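Local coordinates for protein putative polyketide biosynthesis enoyl-CoA hydratase homolog pksH (Bacillus subtilis, PDB 3HP0) that dehydrates a carrier-tethered (S)-3-hydroxy-3-methylglutaryl group to a 3-methylglutaconyl group during synthesis of the antibiotic bacillaene, at residues C46-V55 against L196-K204; L151-K159 against S176-F184. One frame throughout, in Å; residues are numbered along the deposited sequence.

Contact 1: residues C46-V55 against L196-K204; sequences CETSTVTVVV and LLRLRRLNK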
ATOM      1  N   CYS A  46      -8.956  14.724   7.245  1.00 43.12           N
ATOM      2  CA  CYS A  46      -7.635  15.333   7.277  1.00 42.46           C
ATOM      3  C   CYS A  46      -7.454  16.372   6.164  1.00 44.22           C
ATOM      4  O   CYS A  46      -6.513  17.159   6.190  1.00 44.46           O
ATOM      5  CB  CYS A  46      -6.555  14.255   7.141  1.00 39.26           C
ATOM      6  SG  CYS A  46      -6.564  13.004   8.434  1.00 35.39           S
ATOM      7  N   GLU A  47      -8.359  16.364   5.192  1.00 46.18           N
ATOM      8  CA  GLU A  47      -8.315  17.283   4.061  1.00 49.68           C
ATOM      9  C   GLU A  47      -8.378  18.774   4.423  1.00 50.58           C
ATOM     10  O   GLU A  47      -7.589  19.582   3.927  1.00 51.06           O
ATOM     11  CB  GLU A  47      -9.457  16.933   3.095  1.00 51.08           C
ATOM     12  CG  GLU A  47      -9.765  17.969   2.015  1.00 54.16           C
ATOM     13  CD  GLU A  47      -8.635  18.163   1.028  1.00 55.79           C
ATOM     14  OE1 GLU A  47      -8.210  17.161   0.404  1.00 56.69           O
ATOM     15  OE2 GLU A  47      -8.187  19.321   0.862  1.00 55.32           O
ATOM     16  N   THR A  48      -9.309  19.139   5.292  1.00 51.19           N
ATOM     17  CA  THR A  48      -9.459  20.534   5.680  1.00 51.82           C
ATOM     18  C   THR A  48      -9.143  20.802   7.145  1.00 51.09           C
ATOM     19  O   THR A  48      -8.928  21.938   7.549  1.00 50.89           O
ATOM     20  CB  THR A  48     -10.895  21.028   5.382  1.00 52.98           C
ATOM     21  OG1 THR A  48     -11.839  20.084   5.915  1.00 52.33           O
ATOM     22  CG2 THR A  48     -11.112  21.196   3.869  1.00 53.13           C
ATOM     23  N   SER A  49      -9.112  19.752   7.948  1.00 49.33           N
ATOM     24  CA  SER A  49      -8.821  19.927   9.361  1.00 48.17           C
ATOM     25  C   SER A  49      -7.424  20.527   9.580  1.00 46.85           C
ATOM     26  O   SER A  49      -6.740  20.902   8.629  1.00 45.86           O
ATOM     27  CB  SER A  49      -8.943  18.596  10.093  1.00 49.17           C
ATOM     28  OG  SER A  49      -8.150  17.622   9.461  1.00 52.90           O
ATOM     29  N   THR A  50      -7.023  20.632  10.843  1.00 45.96           N
ATOM     30  CA  THR A  50      -5.734  21.207  11.183  1.00 43.05           C
ATOM     31  C   THR A  50      -4.567  20.203  11.084  1.00 41.10           C
ATOM     32  O   THR A  50      -3.421  20.533  11.386  1.00 40.89           O
ATOM     33  CB  THR A  50      -5.776  21.862  12.616  1.00 42.84           C
ATOM     34  OG1 THR A  50      -4.437  22.125  13.066  1.00 43.16           O
ATOM     35  CG2 THR A  50      -6.530  20.976  13.633  1.00 40.10           C
ATOM     36  N   VAL A  51      -4.840  18.989  10.631  1.00 39.13           N
ATOM     37  CA  VAL A  51      -3.785  17.990  10.541  1.00 38.72           C
ATOM     38  C   VAL A  51      -2.824  18.187   9.360  1.00 37.86           C
ATOM     39  O   VAL A  51      -3.232  18.579   8.255  1.00 36.81           O
ATOM     40  CB  VAL A  51      -4.390  16.577  10.482  1.00 38.00           C
ATOM     41  CG1 VAL A  51      -5.900  16.684  10.531  1.00 37.36           C
ATOM     42  CG2 VAL A  51      -3.905  15.812   9.238  1.00 38.71           C
ATOM     43  N   THR A  52      -1.546  17.906   9.606  1.00 35.34           N
ATOM     44  CA  THR A  52      -0.518  18.045   8.578  1.00 33.67           C
ATOM     45  C   THR A  52       0.194  16.734   8.291  1.00 30.04           C
ATOM     46  O   THR A  52       0.938  16.637   7.314  1.00 29.81           O
ATOM     47  CB  THR A  52       0.569  19.060   8.989  1.00 34.90           C
ATOM     48  OG1 THR A  52       1.256  18.583  10.155  1.00 35.94           O
ATOM     49  CG2 THR A  52      -0.044  20.398   9.279  1.00 36.17           C
ATOM     50  N   VAL A  53      -0.010  15.736   9.144  1.00 25.83           N
ATOM     51  CA  VAL A  53       0.645  14.451   8.930  1.00 24.08           C
ATOM     52  C   VAL A  53      -0.292  13.288   9.188  1.00 24.02           C
ATOM     53  O   VAL A  53      -1.071  13.319  10.129  1.00 24.06           O
ATOM     54  CB  VAL A  53       1.905  14.264   9.849  1.00 23.20           C
ATOM     55  CG1 VAL A  53       2.590  12.929   9.542  1.00 19.81           C
ATOM     56  CG2 VAL A  53       2.887  15.405   9.650  1.00 19.53           C
ATOM     57  N   VAL A  54      -0.211  12.261   8.341  1.00 24.67           N
ATOM     58  CA  VAL A  54      -1.024  11.062   8.501  1.00 22.94           C
ATOM     59  C   VAL A  54      -0.074   9.871   8.570  1.00 24.48           C
ATOM     60  O   VAL A  54       0.741   9.670   7.663  1.00 24.57           O
ATOM     61  CB  VAL A  54      -1.983  10.841   7.314  1.00 22.36           C
ATOM     62  CG1 VAL A  54      -2.815   9.591   7.560  1.00 19.79           C
ATOM     63  CG2 VAL A  54      -2.881  12.064   7.108  1.00 22.59           C
ATOM     64  N   VAL A  55      -0.174   9.091   9.644  1.00 24.54           N
ATOM     65  CA  VAL A  55       0.678   7.920   9.824  1.00 27.24           C
ATOM     66  C   VAL A  55      -0.137   6.638   9.676  1.00 29.03           C
ATOM     67  O   VAL A  55      -1.253   6.535  10.184  1.00 28.28           O
ATOM     68  CB  VAL A  55       1.355   7.922  11.217  1.00 26.44           C
ATOM     69  CG1 VAL A  55       2.170   6.656  11.398  1.00 24.23           C
ATOM     70  CG2 VAL A  55       2.244   9.156  11.364  1.00 25.10           C
ATOM     71  N   LEU A 196       8.387  13.107  12.829  1.00 31.69           N
ATOM     72  CA  LEU A 196       7.239  13.941  13.196  1.00 34.06           C
ATOM     73  C   LEU A 196       7.716  15.259  13.783  1.00 33.95           C
ATOM     74  O   LEU A 196       7.122  16.308  13.562  1.00 35.52           O
ATOM     75  CB  LEU A 196       6.351  13.221  14.211  1.00 33.15           C
ATOM     76  CG  LEU A 196       5.715  11.928  13.691  1.00 35.81           C
ATOM     77  CD1 LEU A 196       4.812  11.329  14.766  1.00 34.26           C
ATOM     78  CD2 LEU A 196       4.923  12.217  12.414  1.00 32.71           C
ATOM     79  N   LEU A 197       8.806  15.194  14.529  1.00 34.82           N
ATOM     80  CA  LEU A 197       9.380  16.375  15.144  1.00 36.43           C
ATOM     81  C   LEU A 197       9.754  17.380  14.050  1.00 35.68           C
ATOM     82  O   LEU A 197       9.424  18.557  14.146  1.00 36.62           O
ATOM     83  CB  LEU A 197      10.602  15.967  15.964  1.00 39.30           C
ATOM     84  CG  LEU A 197      10.937  16.713  17.254  1.00 44.57           C
ATOM     85  CD1 LEU A 197       9.683  16.945  18.090  1.00 44.55           C
ATOM     86  CD2 LEU A 197      11.955  15.884  18.035  1.00 45.04           C
ATOM     87  N   ARG A 198      10.429  16.917  13.002  1.00 34.51           N
ATOM     88  CA  ARG A 198      10.815  17.801  11.911  1.00 34.32           C
ATOM     89  C   ARG A 198       9.630  18.220  11.040  1.00 32.62           C
ATOM     90  O   ARG A 198       9.570  19.359  10.586  1.00 29.14           O
ATOM     91  CB  ARG A 198      11.872  17.143  11.012  1.00 37.53           C
ATOM     92  CG  ARG A 198      13.185  16.801  11.698  1.00 41.87           C
ATOM     93  CD  ARG A 198      14.376  17.225  10.845  1.00 42.86           C
ATOM     94  NE  ARG A 198      14.323  18.660  10.580  1.00 48.59           N
ATOM     95  CZ  ARG A 198      15.251  19.351   9.927  1.00 50.38           C
ATOM     96  NH1 ARG A 198      16.331  18.744   9.461  1.00 51.58           N
ATOM     97  NH2 ARG A 198      15.092  20.656   9.737  1.00 52.43           N
ATOM     98  N   LEU A 199       8.697  17.300  10.802  1.00 31.69           N
ATOM     99  CA  LEU A 199       7.528  17.584   9.971  1.00 31.83           C
ATOM    100  C   LEU A 199       6.687  18.716  10.562  1.00 34.67           C
ATOM    101  O   LEU A 199       6.187  19.571   9.820  1.00 34.36           O
ATOM    102  CB  LEU A 199       6.710  16.299   9.769  1.00 27.50           C
ATOM    103  CG  LEU A 199       7.514  15.341   8.852  1.00 26.59           C
ATOM    104  CD1 LEU A 199       6.806  13.996   8.691  1.00 24.23           C
ATOM    105  CD2 LEU A 199       7.738  16.053   7.516  1.00 26.32           C
ATOM    106  N   ARG A 200       6.500  18.721  11.883  1.00 36.30           N
ATOM    107  CA  ARG A 200       5.797  19.841  12.513  1.00 39.98           C
ATOM    108  C   ARG A 200       6.933  20.818  12.260  1.00 39.08           C
ATOM    109  O   ARG A 200       8.084  20.425  12.349  1.00 41.04           O
ATOM    110  CB  ARG A 200       5.577  19.584  14.016  1.00 43.27           C
ATOM    111  CG  ARG A 200       6.841  19.507  14.845  1.00 48.37           C
ATOM    112  CD  ARG A 200       6.572  19.011  16.265  1.00 54.69           C
ATOM    113  NE  ARG A 200       6.577  20.083  17.262  1.00 59.17           N
ATOM    114  CZ  ARG A 200       6.502  19.886  18.576  1.00 61.68           C
ATOM    115  NH1 ARG A 200       6.413  18.654  19.060  1.00 62.91           N
ATOM    116  NH2 ARG A 200       6.526  20.923  19.404  1.00 62.01           N
ATOM    117  N   ARG A 201       6.623  22.058  11.931  1.00 38.91           N
ATOM    118  CA  ARG A 201       7.628  23.066  11.559  1.00 38.49           C
ATOM    119  C   ARG A 201       7.209  23.462  10.166  1.00 35.03           C
ATOM    120  O   ARG A 201       7.566  24.524   9.672  1.00 35.35           O
ATOM    121  CB  ARG A 201       9.066  22.519  11.483  1.00 39.71           C
ATOM    122  CG  ARG A 201       9.844  22.489  12.792  1.00 40.93           C
ATOM    123  CD  ARG A 201      11.314  22.150  12.562  1.00 45.11           C
ATOM    124  NE  ARG A 201      12.011  21.912  13.826  1.00 52.35           N
ATOM    125  CZ  ARG A 201      13.331  21.897  13.977  1.00 54.16           C
ATOM    126  NH1 ARG A 201      14.125  22.105  12.939  1.00 54.81           N
ATOM    127  NH2 ARG A 201      13.850  21.678  15.176  1.00 55.07           N
ATOM    128  N   LEU A 202       6.480  22.558   9.525  1.00 31.94           N
ATOM    129  CA  LEU A 202       5.941  22.811   8.198  1.00 32.96           C
ATOM    130  C   LEU A 202       4.483  23.172   8.460  1.00 32.73           C
ATOM    131  O   LEU A 202       3.928  22.786   9.496  1.00 31.75           O
ATOM    132  CB  LEU A 202       6.011  21.549   7.317  1.00 31.36           C
ATOM    133  CG  LEU A 202       7.371  20.860   7.090  1.00 32.53           C
ATOM    134  CD1 LEU A 202       7.166  19.725   6.065  1.00 32.13           C
ATOM    135  CD2 LEU A 202       8.415  21.866   6.615  1.00 29.34           C
ATOM    136  N   ASN A 203       3.872  23.924   7.556  1.00 32.30           N
ATOM    137  CA  ASN A 203       2.472  24.276   7.721  1.00 33.45           C
ATOM    138  C   ASN A 203       1.689  23.582   6.591  1.00 32.58           C
ATOM    139  O   ASN A 203       2.239  23.313   5.514  1.00 29.46           O
ATOM    140  CB  ASN A 203       2.298  25.801   7.667  1.00 35.83           C
ATOM    141  CG  ASN A 203       2.446  26.355   6.268  1.00 39.35           C
ATOM    142  OD1 ASN A 203       1.575  26.158   5.425  1.00 43.43           O
ATOM    143  ND2 ASN A 203       3.549  27.044   6.007  1.00 40.55           N
ATOM    144  N   LYS A 204       0.415  23.289   6.843  1.00 30.63           N
ATOM    145  CA  LYS A 204      -0.437  22.613   5.869  1.00 30.82           C
ATOM    146  C   LYS A 204      -0.396  23.248   4.480  1.00 30.68           C
ATOM    147  O   LYS A 204      -0.302  22.546   3.470  1.00 30.47           O
ATOM    148  CB  LYS A 204      -1.878  22.583   6.375  1.00 30.90           C
ATOM    149  CG  LYS A 204      -2.777  21.554   5.703  1.00 31.33           C
ATOM    150  CD  LYS A 204      -4.163  21.600   6.320  1.00 32.15           C
ATOM    151  CE  LYS A 204      -5.059  20.478   5.823  1.00 33.17           C
ATOM    152  NZ  LYS A 204      -4.617  19.140   6.289  1.00 31.72           N
TER
HETATM  153  O   HOH W   1       3.252  20.390  10.266  1.00 33.38           O

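Contact 2: residues L151-K159 against S176-F184; sequences LIRRIGRQK and SEWGLIDAF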
ATOM      1  N   LEU A 151       5.293   1.616  -6.925  1.00 18.36           N
ATOM      2  CA  LEU A 151       6.578   1.002  -6.617  1.00 17.09           C
ATOM      3  C   LEU A 151       7.638   1.548  -7.563  1.00 18.15           C
ATOM      4  O   LEU A 151       8.720   1.980  -7.135  1.00 18.74           O
ATOM      5  CB  LEU A 151       6.507  -0.534  -6.748  1.00 17.60           C
ATOM      6  CG  LEU A 151       7.815  -1.270  -6.373  1.00 19.52           C
ATOM      7  CD1 LEU A 151       8.214  -0.920  -4.934  1.00 18.67           C
ATOM      8  CD2 LEU A 151       7.652  -2.780  -6.503  1.00 18.49           C
ATOM      9  N   ILE A 152       7.311   1.539  -8.849  1.00 17.37           N
ATOM     10  CA  ILE A 152       8.215   2.020  -9.879  1.00 18.06           C
ATOM     11  C   ILE A 152       8.617   3.469  -9.662  1.00 19.25           C
ATOM     12  O   ILE A 152       9.772   3.835  -9.874  1.00 18.76           O
ATOM     13  CB  ILE A 152       7.576   1.851 -11.279  1.00 20.64           C
ATOM     14  CG1 ILE A 152       7.539   0.356 -11.620  1.00 18.96           C
ATOM     15  CG2 ILE A 152       8.329   2.709 -12.328  1.00 13.55           C
ATOM     16  CD1 ILE A 152       6.953   0.041 -12.978  1.00 21.37           C
ATOM     17  N   ARG A 153       7.672   4.302  -9.237  1.00 21.11           N
ATOM     18  CA  ARG A 153       8.009   5.699  -9.000  1.00 23.98           C
ATOM     19  C   ARG A 153       9.102   5.801  -7.917  1.00 23.57           C
ATOM     20  O   ARG A 153       9.924   6.713  -7.937  1.00 24.44           O
ATOM     21  CB  ARG A 153       6.775   6.507  -8.567  1.00 24.92           C
ATOM     22  CG  ARG A 153       7.153   7.924  -8.104  1.00 27.57           C
ATOM     23  CD  ARG A 153       6.053   8.655  -7.331  1.00 28.77           C
ATOM     24  NE  ARG A 153       6.637   9.753  -6.555  1.00 32.00           N
ATOM     25  CZ  ARG A 153       7.334   9.593  -5.426  1.00 30.66           C
ATOM     26  NH1 ARG A 153       7.527   8.376  -4.922  1.00 29.50           N
ATOM     27  NH2 ARG A 153       7.873  10.644  -4.820  1.00 27.09           N
ATOM     28  N   ARG A 154       9.107   4.857  -6.982  1.00 23.40           N
ATOM     29  CA  ARG A 154      10.093   4.866  -5.903  1.00 24.40           C
ATOM     30  C   ARG A 154      11.440   4.222  -6.206  1.00 22.86           C
ATOM     31  O   ARG A 154      12.481   4.781  -5.870  1.00 23.50           O
ATOM     32  CB  ARG A 154       9.525   4.187  -4.647  1.00 24.21           C
ATOM     33  CG  ARG A 154       8.931   5.137  -3.634  1.00 22.42           C
ATOM     34  CD  ARG A 154       8.346   4.387  -2.452  1.00 20.23           C
ATOM     35  NE  ARG A 154       7.842   5.314  -1.451  1.00 21.53           N
ATOM     36  CZ  ARG A 154       8.576   5.842  -0.472  1.00 25.04           C
ATOM     37  NH1 ARG A 154       9.862   5.519  -0.349  1.00 24.97           N
ATOM     38  NH2 ARG A 154       8.033   6.731   0.358  1.00 23.38           N
ATOM     39  N   ILE A 155      11.434   3.055  -6.848  1.00 21.61           N
ATOM     40  CA  ILE A 155      12.693   2.348  -7.088  1.00 19.84           C
ATOM     41  C   ILE A 155      13.153   2.200  -8.519  1.00 21.09           C
ATOM     42  O   ILE A 155      14.236   1.693  -8.767  1.00 21.62           O
ATOM     43  CB  ILE A 155      12.644   0.945  -6.475  1.00 18.98           C
ATOM     44  CG1 ILE A 155      11.574   0.108  -7.172  1.00 16.08           C
ATOM     45  CG2 ILE A 155      12.312   1.037  -4.989  1.00 20.83           C
ATOM     46  CD1 ILE A 155      11.556  -1.331  -6.706  1.00 16.90           C
ATOM     47  N   GLY A 156      12.335   2.635  -9.464  1.00 22.44           N
ATOM     48  CA  GLY A 156      12.717   2.524 -10.851  1.00 21.84           C
ATOM     49  C   GLY A 156      12.117   1.283 -11.477  1.00 23.12           C
ATOM     50  O   GLY A 156      11.656   0.376 -10.782  1.00 22.94           O
ATOM     51  N   ARG A 157      12.126   1.259 -12.801  1.00 23.69           N
ATOM     52  CA  ARG A 157      11.589   0.155 -13.565  1.00 26.73           C
ATOM     53  C   ARG A 157      12.371  -1.148 -13.387  1.00 24.80           C
ATOM     54  O   ARG A 157      11.781  -2.196 -13.158  1.00 22.40           O
ATOM     55  CB  ARG A 157      11.559   0.529 -15.048  1.00 30.50           C
ATOM     56  CG  ARG A 157      10.170   0.652 -15.619  1.00 35.53           C
ATOM     57  CD  ARG A 157       9.757   2.091 -15.914  1.00 39.04           C
ATOM     58  NE  ARG A 157       8.327   2.129 -16.226  1.00 44.06           N
ATOM     59  CZ  ARG A 157       7.587   3.228 -16.301  1.00 43.88           C
ATOM     60  NH1 ARG A 157       8.119   4.422 -16.097  1.00 44.46           N
ATOM     61  NH2 ARG A 157       6.293   3.120 -16.551  1.00 47.54           N
ATOM     62  N   GLN A 158      13.694  -1.084 -13.473  1.00 22.01           N
ATOM     63  CA  GLN A 158      14.486  -2.301 -13.354  1.00 23.53           C
ATOM     64  C   GLN A 158      14.364  -3.002 -12.003  1.00 23.92           C
ATOM     65  O   GLN A 158      14.218  -4.222 -11.936  1.00 22.29           O
ATOM     66  CB  GLN A 158      15.953  -2.007 -13.686  1.00 22.90           C
ATOM     67  CG  GLN A 158      16.836  -3.241 -13.804  1.00 25.23           C
ATOM     68  CD  GLN A 158      16.167  -4.383 -14.566  1.00 25.06           C
ATOM     69  OE1 GLN A 158      15.486  -4.163 -15.563  1.00 29.37           O
ATOM     70  NE2 GLN A 158      16.374  -5.609 -14.100  1.00 21.52           N
ATOM     71  N   LYS A 159      14.405  -2.242 -10.921  1.00 24.34           N
ATOM     72  CA  LYS A 159      14.306  -2.866  -9.620  1.00 26.18           C
ATOM     73  C   LYS A 159      12.937  -3.513  -9.409  1.00 25.64           C
ATOM     74  O   LYS A 159      12.842  -4.621  -8.872  1.00 23.82           O
ATOM     75  CB  LYS A 159      14.609  -1.839  -8.526  1.00 29.52           C
ATOM     76  CG  LYS A 159      16.029  -1.289  -8.598  1.00 32.54           C
ATOM     77  CD  LYS A 159      17.057  -2.333  -8.178  1.00 37.44           C
ATOM     78  CE  LYS A 159      18.497  -1.868  -8.467  1.00 41.90           C
ATOM     79  NZ  LYS A 159      18.770  -0.457  -8.013  1.00 45.54           N
ATOM     80  N   SER A 176      16.075  -0.097   1.434  1.00 29.05           N
ATOM     81  CA  SER A 176      16.693   1.190   1.738  1.00 29.94           C
ATOM     82  C   SER A 176      17.576   1.652   0.596  1.00 29.79           C
ATOM     83  O   SER A 176      17.470   2.790   0.140  1.00 29.55           O
ATOM     84  CB  SER A 176      17.527   1.106   3.025  1.00 32.49           C
ATOM     85  OG  SER A 176      18.162   2.347   3.314  1.00 30.79           O
ATOM     86  N   GLU A 177      18.448   0.764   0.133  1.00 30.79           N
ATOM     87  CA  GLU A 177      19.354   1.095  -0.957  1.00 31.68           C
ATOM     88  C   GLU A 177      18.584   1.455  -2.224  1.00 30.78           C
ATOM     89  O   GLU A 177      18.963   2.381  -2.944  1.00 31.44           O
ATOM     90  CB  GLU A 177      20.300  -0.078  -1.239  1.00 34.66           C
ATOM     91  CG  GLU A 177      21.136  -0.505  -0.035  1.00 41.62           C
ATOM     92  CD  GLU A 177      22.008  -1.727  -0.313  1.00 46.02           C
ATOM     93  OE1 GLU A 177      22.378  -2.431   0.659  1.00 47.62           O
ATOM     94  OE2 GLU A 177      22.331  -1.980  -1.497  1.00 48.93           O
ATOM     95  N   TRP A 178      17.493   0.737  -2.480  1.00 28.30           N
ATOM     96  CA  TRP A 178      16.680   0.974  -3.671  1.00 27.76           C
ATOM     97  C   TRP A 178      15.771   2.201  -3.613  1.00 27.20           C
ATOM     98  O   TRP A 178      15.361   2.725  -4.647  1.00 28.36           O
ATOM     99  CB  TRP A 178      15.823  -0.252  -3.971  1.00 27.44           C
ATOM    100  CG  TRP A 178      16.607  -1.493  -4.274  1.00 28.21           C
ATOM    101  CD1 TRP A 178      17.967  -1.620  -4.329  1.00 29.49           C
ATOM    102  CD2 TRP A 178      16.072  -2.788  -4.574  1.00 28.80           C
ATOM    103  NE1 TRP A 178      18.308  -2.911  -4.649  1.00 29.95           N
ATOM    104  CE2 TRP A 178      17.165  -3.647  -4.811  1.00 29.56           C
ATOM    105  CE3 TRP A 178      14.771  -3.300  -4.679  1.00 27.62           C
ATOM    106  CZ2 TRP A 178      16.998  -4.996  -5.136  1.00 31.02           C
ATOM    107  CZ3 TRP A 178      14.606  -4.638  -5.002  1.00 30.10           C
ATOM    108  CH2 TRP A 178      15.715  -5.469  -5.234  1.00 30.42           C
ATOM    109  N   GLY A 179      15.448   2.658  -2.411  1.00 26.05           N
ATOM    110  CA  GLY A 179      14.580   3.809  -2.292  1.00 22.48           C
ATOM    111  C   GLY A 179      13.165   3.415  -1.923  1.00 21.05           C
ATOM    112  O   GLY A 179      12.304   4.285  -1.807  1.00 18.95           O
ATOM    113  N   LEU A 180      12.919   2.112  -1.749  1.00 19.43           N
ATOM    114  CA  LEU A 180      11.591   1.632  -1.368  1.00 19.50           C
ATOM    115  C   LEU A 180      11.191   2.246  -0.029  1.00 22.58           C
ATOM    116  O   LEU A 180      10.032   2.583   0.190  1.00 25.25           O
ATOM    117  CB  LEU A 180      11.567   0.109  -1.257  1.00 19.88           C
ATOM    118  CG  LEU A 180      10.248  -0.471  -0.708  1.00 21.15           C
ATOM    119  CD1 LEU A 180       9.051   0.198  -1.388  1.00 18.22           C
ATOM    120  CD2 LEU A 180      10.202  -1.981  -0.926  1.00 19.50           C
ATOM    121  N   ILE A 181      12.149   2.383   0.875  1.00 24.05           N
ATOM    122  CA  ILE A 181      11.868   2.987   2.155  1.00 27.53           C
ATOM    123  C   ILE A 181      12.931   4.046   2.442  1.00 28.71           C
ATOM    124  O   ILE A 181      14.103   3.886   2.081  1.00 29.08           O
ATOM    125  CB  ILE A 181      11.834   1.927   3.326  1.00 29.27           C
ATOM    126  CG1 ILE A 181      13.076   1.057   3.280  1.00 30.38           C
ATOM    127  CG2 ILE A 181      10.574   1.065   3.256  1.00 30.37           C
ATOM    128  CD1 ILE A 181      14.217   1.648   4.054  1.00 37.79           C
ATOM    129  N   ASP A 182      12.508   5.141   3.064  1.00 27.87           N
ATOM    130  CA  ASP A 182      13.404   6.227   3.433  1.00 30.50           C
ATOM    131  C   ASP A 182      13.648   5.946   4.912  1.00 32.95           C
ATOM    132  O   ASP A 182      12.701   5.877   5.686  1.00 38.96           O
ATOM    133  CB  ASP A 182      12.694   7.591   3.284  1.00 28.48           C
ATOM    134  CG  ASP A 182      11.836   7.682   2.038  1.00 26.93           C
ATOM    135  OD1 ASP A 182      10.658   7.257   2.070  1.00 24.73           O
ATOM    136  OD2 ASP A 182      12.320   8.179   0.995  1.00 28.60           O
ATOM    137  N   ALA A 183      14.889   5.740   5.316  1.00 32.50           N
ATOM    138  CA  ALA A 183      15.184   5.486   6.740  1.00 32.16           C
ATOM    139  C   ALA A 183      14.485   4.288   7.404  1.00 32.89           C
ATOM    140  O   ALA A 183      13.305   4.018   7.209  1.00 32.82           O
ATOM    141  CB  ALA A 183      14.889   6.721   7.551  1.00 29.91           C
ATOM    142  N   PHE A 184      15.246   3.591   8.230  1.00 34.42           N
ATOM    143  CA  PHE A 184      14.761   2.439   8.956  1.00 35.46           C
ATOM    144  C   PHE A 184      15.692   2.288  10.151  1.00 36.50           C
ATOM    145  O   PHE A 184      16.821   2.784  10.128  1.00 34.80           O
ATOM    146  CB  PHE A 184      14.790   1.192   8.059  1.00 34.55           C
ATOM    147  CG  PHE A 184      16.166   0.633   7.845  1.00 33.25           C
ATOM    148  CD1 PHE A 184      16.667  -0.352   8.698  1.00 32.53           C
ATOM    149  CD2 PHE A 184      16.952   1.059   6.767  1.00 34.29           C
ATOM    150  CE1 PHE A 184      17.928  -0.883   8.501  1.00 31.28           C
ATOM    151  CE2 PHE A 184      18.224   0.525   6.563  1.00 32.89           C
ATOM    152  CZ  PHE A 184      18.704  -0.457   7.424  1.00 33.85           C
TER
HETATM  153  O   HOH W   2      16.357   2.433  -7.554  1.00 40.22           O

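Contact 1: residues C46-V55 against L196-K204
Lys204 reaches the turn at Cys46-Val51 with CG anti to its backbone N (chi1 -162°) and a chain that runs straight until it bends at the last torsion (chi4 68°). That bend turns NZ back between two backbone carbonyls. NZ donates to Cys46 O at 2.7 Å, nearly in line with the C=O bond (174°). It also donates to Val51 O, but that bond is too short in the model for its length to be trusted. Pro100 O, outside both segments, accepts a third bond from the same nitrogen. Two more carbonyls approach the carbon before the ammonium group. Lys204 CE lies 3.3 Å from Glu47 O and 3.3 Å from Ser49 O.

Next to the lysine, the Thr52 methyl CG2 sits 3.8 Å from Lys204 N. The Thr52 hydroxyl donates to a water (OG1 to water 2.7 Å). The water in turn donates hydrogen bonds to Leu199 O and Leu202 O, the two carbonyls that bound the type II turn after helix 190-199.

Beyond the water the contact becomes apolar. The two Val53 methyls part company: CG1 meets Leu196 CD2 at 3.8 Å, and CG2 meets Leu199 CB at 3.9 Å. Val55 adds a looser touch on Leu196. Strand 53-57 thus packs on the last turn of helix 190-199, which covers part of the crotonase-fold sheet.

A positive charge set among carbonyl oxygens ties residues 46-51, which lead from helix 34-48 into strand 53-57, to the start of helix 204-217. The Glu47 carboxylate makes no contact with it; carbonyl dipoles probably help to stabilise the charge.

Contact 2: residues L151-K159 against S176-F184
Arg154 holds Asp182 with both terminal nitrogens, and both bonds go to the same oxygen. NH1 reaches Asp182 OD1 at 3.1 Å from above the carboxylate plane. NH2 meets the syn lone pair of Asp182 OD1 at 3.2 Å. OD1 lies in the guanidinium plane, while the two planar groups are turned 65° apart. NH1 also donates to Gly179 O at 3.1 Å, with a bent N-H...O angle of 141°. Leu180 O is near NH1 too, but the angle is too poor for a bond.

Lys159 lies over one face of the Trp178 indole. Its CD is 3.7 Å from the centroid of the five-membered ring, almost on the normal, as a CH-pi contact. NZ is 4.3 Å from the same centroid in a cation-pi contact. The bends at chi2 (-71°) and chi4 keep this chain close to the ring.

The apolar part of the contact is made by Ile155 CG2, which touches the CB atoms of Trp178 and Leu180, and by Leu151 CD1, which meets Leu180 CD1 at 3.8 Å. A water donates to Ile155 O and Trp178 O, bridging two helix ends. At both ends the chain leaves the helix through a glycine with positive phi, Gly156 and Gly179.

A second shell fixes the salt bridge. Arg154 NE donates to Ser120 O and NH2 to Thr122 O, while Ala125 N donates to Asp182 OD1. The contact joins consecutive helices of this crotonase-family chain at their glycine-terminated ends: the junction of 148-155 and 157-166 meets the end of 172-178. Leu151 and Leu180 rest on helix 115-121, Trp178 leans on Met163 of helix 157-166, and the backbone of Asp182 bonds to Ala125 in strand 124-127.

Overall arrangement
Both contacts belong to one crotonase-type chain, and contact 2 is nested along the sequence inside the loop closed by contact 1. Their centres are 24 Å apart, and their nearest atoms are about 10 Å apart, so they do not touch. Helices 172-178 and 190-199, consecutive in the chain, lead from one to the other. Contact 1 involves the central strand 53-57 of the mixed sheet, whereas contact 2 reaches 124-127, an edge strand of that sheet within this chain. Contact 2 comes closer to the active site: the side chain of Leu151 is about 9 Å from that of Glu137, too far to touch. Contact 1 lies away from both active-site residues, Asp68 and Glu137.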